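Local coordinates for protein putative transcriptional regulator, IclR family (Arthrobacter aurescens, PDB 3OBF) that probably acts as a DNA-binding transcription regulator of the IclR family, this chain being its C-terminal, GAF-like domain of the kind that senses effectors, at residues R77-L80 against S84-L87; E15-E18 against T23-L26. One frame throughout, in Å; residues are numbered along the deposited sequence.

Contact 1 of 2, residues R77-L80 against S84-L87; sequences RQLL and SITL
L79 and L80, near the end of helix 73-82, pack against S84, I85 and L87 in the loop that follows: a buried turn in which the chain heads off across the end of the helix it has just left. One direct backbone hydrogen bond ties the two, from I85 N to L79 O at 3.1 Å. It is nearly straight at the hydrogen (171°), yet the N-H arrives from above the carbonyl plane, 46° out of it. S82 OG bonds to the same oxygen, and S84 OG turns to S82 as well.

L79 CD2 presses on S84 CB at 3.5 Å, while L79 CB faces I85 CG1 at 4.0 Å. In L80, with CG beside the backbone N (chi1 -64°) and an extended chi2, CD2 touches both I85 CG2 and L87 CB, each 3.9 Å away. Helix 62-69 adds V64 and L68 around I85.

A water completes the junction, giving protons to L80 O at 2.6 Å and I85 O at 2.7 Å and accepting a weak bond from L87 N. L79 O thus takes I85 N and S82 OG, and L80 O the water, while L79, L80 and I85 bury apolar surface beside them.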
loop_
_atom_site.group_PDB
_atom_site.type_symbol
_atom_site.label_atom_id
_atom_site.label_comp_id
_atom_site.label_asym_id
_atom_site.label_seq_id
_atom_site.Cartn_x
_atom_site.Cartn_y
_atom_site.Cartn_z
ATOM N N ARG A 77 -7.352 12.147 11.445
ATOM C CA ARG A 77 -8.688 12.422 11.998
ATOM C C ARG A 77 -9.533 13.318 11.081
ATOM O O ARG A 77 -10.704 13.033 10.799
ATOM C CB ARG A 77 -8.594 13.073 13.389
ATOM C CG ARG A 77 -8.144 12.124 14.489
ATOM C CD ARG A 77 -8.129 12.790 15.931
ATOM N NE ARG A 77 -7.356 11.924 16.833
ATOM C CZ ARG A 77 -6.173 12.241 17.386
ATOM N NH1 ARG A 77 -5.618 13.447 17.193
ATOM N NH2 ARG A 77 -5.544 11.356 18.168
ATOM N N GLN A 78 -8.929 14.396 10.615
ATOM C CA GLN A 78 -9.604 15.318 9.737
ATOM C C GLN A 78 -10.031 14.678 8.418
ATOM O O GLN A 78 -11.151 14.890 7.972
ATOM C CB GLN A 78 -8.719 16.538 9.514
ATOM C CG GLN A 78 -8.488 17.294 10.831
ATOM C CD GLN A 78 -7.307 18.249 10.800
ATOM O OE1 GLN A 78 -6.461 18.202 9.895
ATOM N NE2 GLN A 78 -7.235 19.126 11.813
ATOM N N LEU A 79 -9.145 13.902 7.802
ATOM C CA LEU A 79 -9.459 13.163 6.579
ATOM C C LEU A 79 -10.596 12.154 6.773
ATOM O O LEU A 79 -11.441 11.975 5.896
ATOM C CB LEU A 79 -8.204 12.443 6.044
ATOM C CG LEU A 79 -7.185 13.339 5.332
ATOM C CD1 LEU A 79 -5.876 12.600 5.137
ATOM C CD2 LEU A 79 -7.739 13.816 3.973
ATOM N N LEU A 80 -10.649 11.492 7.911
ATOM C CA LEU A 80 -11.753 10.547 8.107
ATOM C C LEU A 80 -13.090 11.262 8.368
ATOM O O LEU A 80 -14.083 10.948 7.722
ATOM C CB LEU A 80 -11.424 9.538 9.202
ATOM C CG LEU A 80 -10.241 8.597 8.911
ATOM C CD1 LEU A 80 -9.765 7.908 10.180
ATOM C CD2 LEU A 80 -10.636 7.563 7.873
ATOM N N SER A 84 -13.076 12.665 3.218
ATOM C CA SER A 84 -12.080 12.559 2.131
ATOM C C SER A 84 -11.567 11.142 1.994
ATOM O O SER A 84 -11.418 10.640 0.895
ATOM C CB SER A 84 -10.879 13.483 2.363
ATOM O OG SER A 84 -11.338 14.798 2.339
ATOM N N ILE A 85 -11.234 10.534 3.123
ATOM C CA ILE A 85 -10.879 9.114 3.168
ATOM C C ILE A 85 -12.078 8.411 3.821
ATOM O O ILE A 85 -12.540 8.875 4.849
ATOM C CB ILE A 85 -9.572 8.899 3.963
ATOM C CG1 ILE A 85 -8.381 9.586 3.258
ATOM C CG2 ILE A 85 -9.291 7.453 4.172
ATOM C CD1 ILE A 85 -8.019 9.021 1.901
ATOM N N THR A 86 -12.612 7.350 3.195
ATOM C CA THR A 86 -13.855 6.744 3.676
ATOM C C THR A 86 -13.591 5.547 4.566
ATOM O O THR A 86 -12.670 4.737 4.323
ATOM C CB THR A 86 -14.853 6.364 2.544
ATOM O OG1 THR A 86 -14.282 5.337 1.741
ATOM C CG2 THR A 86 -15.218 7.597 1.663
ATOM N N LEU A 87 -14.402 5.460 5.614
ATOM C CA LEU A 87 -14.292 4.396 6.611
ATOM C C LEU A 87 -15.674 4.128 7.200
ATOM O O LEU A 87 -16.402 5.079 7.488
ATOM C CB LEU A 87 -13.319 4.801 7.732
ATOM C CG LEU A 87 -13.162 3.814 8.895
ATOM C CD1 LEU A 87 -12.519 2.511 8.391
ATOM C CD2 LEU A 87 -12.324 4.409 10.017
HETATM O O HOH W 1 -14.594 8.661 6.548
#

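Contact 2 of 2, residues E15-E18 against T23-L26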
loop_
_atom_site.group_PDB
_atom_site.type_symbol
_atom_site.label_atom_id
_atom_site.label_comp_id
_atom_site.label_asym_id
_atom_site.label_seq_id
_atom_site.Cartn_x
_atom_site.Cartn_y
_atom_site.Cartn_z
ATOM N N GLU A 15 10.355 -8.208 -10.992
ATOM C CA GLU A 15 10.867 -9.313 -10.210
ATOM C C GLU A 15 9.820 -9.792 -9.188
ATOM O O GLU A 15 9.671 -10.997 -8.953
ATOM C CB GLU A 15 12.173 -8.854 -9.534
ATOM C CG GLU A 15 12.951 -9.855 -8.601
ATOM C CD GLU A 15 14.124 -9.145 -7.815
ATOM O OE1 GLU A 15 13.933 -7.989 -7.293
ATOM O OE2 GLU A 15 15.239 -9.737 -7.710
ATOM N N LEU A 16 9.106 -8.856 -8.563
ATOM C CA LEU A 16 8.162 -9.224 -7.540
ATOM C C LEU A 16 6.958 -10.005 -8.101
ATOM O O LEU A 16 6.463 -10.962 -7.477
ATOM C CB LEU A 16 7.694 -7.979 -6.796
ATOM C CG LEU A 16 6.650 -8.136 -5.680
ATOM C CD1 LEU A 16 7.237 -9.008 -4.566
ATOM C CD2 LEU A 16 6.146 -6.721 -5.123
ATOM N N THR A 17 6.473 -9.573 -9.266
ATOM C CA THR A 17 5.390 -10.246 -9.949
ATOM C C THR A 17 5.794 -11.637 -10.474
ATOM O O THR A 17 4.991 -12.568 -10.438
ATOM C CB THR A 17 4.777 -9.335 -11.034
ATOM O OG1 THR A 17 4.002 -8.338 -10.386
ATOM C CG2 THR A 17 3.848 -10.116 -11.991
ATOM N N GLU A 18 7.030 -11.808 -10.926
ATOM C CA GLU A 18 7.454 -13.163 -11.298
ATOM C C GLU A 18 7.577 -14.123 -10.107
ATOM O O GLU A 18 7.391 -15.321 -10.282
ATOM C CB GLU A 18 8.715 -13.202 -12.188
ATOM C CG GLU A 18 9.807 -12.213 -11.798
ATOM C CD GLU A 18 10.858 -11.949 -12.896
ATOM O OE1 GLU A 18 10.516 -11.953 -14.119
ATOM O OE2 GLU A 18 12.042 -11.710 -12.512
ATOM N N THR A 23 -0.099 -9.187 -9.441
ATOM C CA THR A 23 0.182 -7.782 -9.787
ATOM C C THR A 23 1.060 -7.092 -8.707
ATOM O O THR A 23 0.854 -7.338 -7.525
ATOM C CB THR A 23 -1.147 -7.050 -9.931
ATOM O OG1 THR A 23 -1.891 -7.696 -10.957
ATOM C CG2 THR A 23 -0.967 -5.550 -10.255
ATOM N N SER A 24 2.047 -6.284 -9.132
ATOM C CA SER A 24 2.866 -5.402 -8.250
ATOM C C SER A 24 2.645 -3.970 -8.737
ATOM O O SER A 24 2.557 -3.748 -9.940
ATOM C CB SER A 24 4.357 -5.640 -8.426
ATOM O OG SER A 24 4.623 -6.999 -8.327
ATOM N N ALA A 25 2.586 -3.007 -7.824
ATOM C CA ALA A 25 2.299 -1.633 -8.204
ATOM C C ALA A 25 3.061 -0.675 -7.331
ATOM O O ALA A 25 3.269 -0.943 -6.156
ATOM C CB ALA A 25 0.815 -1.350 -8.083
ATOM N N LEU A 26 3.463 0.448 -7.913
ATOM C CA LEU A 26 4.040 1.522 -7.176
ATOM C C LEU A 26 2.946 2.590 -7.019
ATOM O O LEU A 26 2.378 3.076 -8.010
ATOM C CB LEU A 26 5.255 2.099 -7.924
ATOM C CG LEU A 26 6.022 3.239 -7.201
ATOM C CD1 LEU A 26 6.866 2.667 -6.041
ATOM C CD2 LEU A 26 6.935 4.040 -8.149
#
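T17 and S24 mark the nearest backbone approach, their CA atoms 5.7 Å apart, where the C-terminal part of helix 3-20 passes the start of strand 24-29; residues 23-26 run back nearly antiparallel to 15-18, and no backbone hydrogen bond joins the two segments. The contact is carried instead by two hydroxyls and a leucine. T17 OG1 and S24 OG lie 2.5 Å apart, a close hydroxyl pair within hydrogen-bonding distance. Both oxygens reach the interface by the same turn: each sits beside its own backbone N, at chi1 -74° in T17 and -50° in S24, and each CB already points at the other segment. Although S24 N comes within 3.1 Å of T17 OG1, the angle is too poor for a bond, and the backbone of S24 pairs with I40 on the adjoining strand.

L16 closes over the serine from the helix side. With CG anti to the backbone N (chi1 178°), its CB, CG and CD2 curve around S24 OG, CG at 3.5 Å, and CD2 also touches S24 CB at 3.9 Å. The serine oxygen is thus covered by hydrocarbon on the L16 side, yet the two hydroxyls have further partners: T17 OG1 bonds to E22 O in the connecting turn, and S24 OG has a weak bond to L13 O, one helical turn before T17. T23 OG1 is bonded to S42 N.

Beyond the serine, L16 reaches V139 and I141 of strand 135-144 and A159 and A163 of helix 150-170. A helix leading through a tight turn into a central strand of an antiparallel sheet, with the C-terminal helix packed alongside, is the architecture of GAF-like domains such as the IclR C-terminal domain.

Contact 2 comes first along the chain and closes before contact 1 opens. The two lie on opposite sides of the chain's centre, their own centres 29 Å apart and their nearest atoms about 16 Å apart. They share no helix or strand, though all four segments belong to the same IclR C-terminal family region. Residues 77-80 and 84-87 lie in the helical section 62-108, inserted between strands 55-56 and 111-114. Contact 2 reverses the chain from helix into strand; contact 1 turns it off sharply toward helix 92-108. For the domain, this means that contact 2 sets the first helix against the sheet, while contact 1 shapes the helical section on the far side.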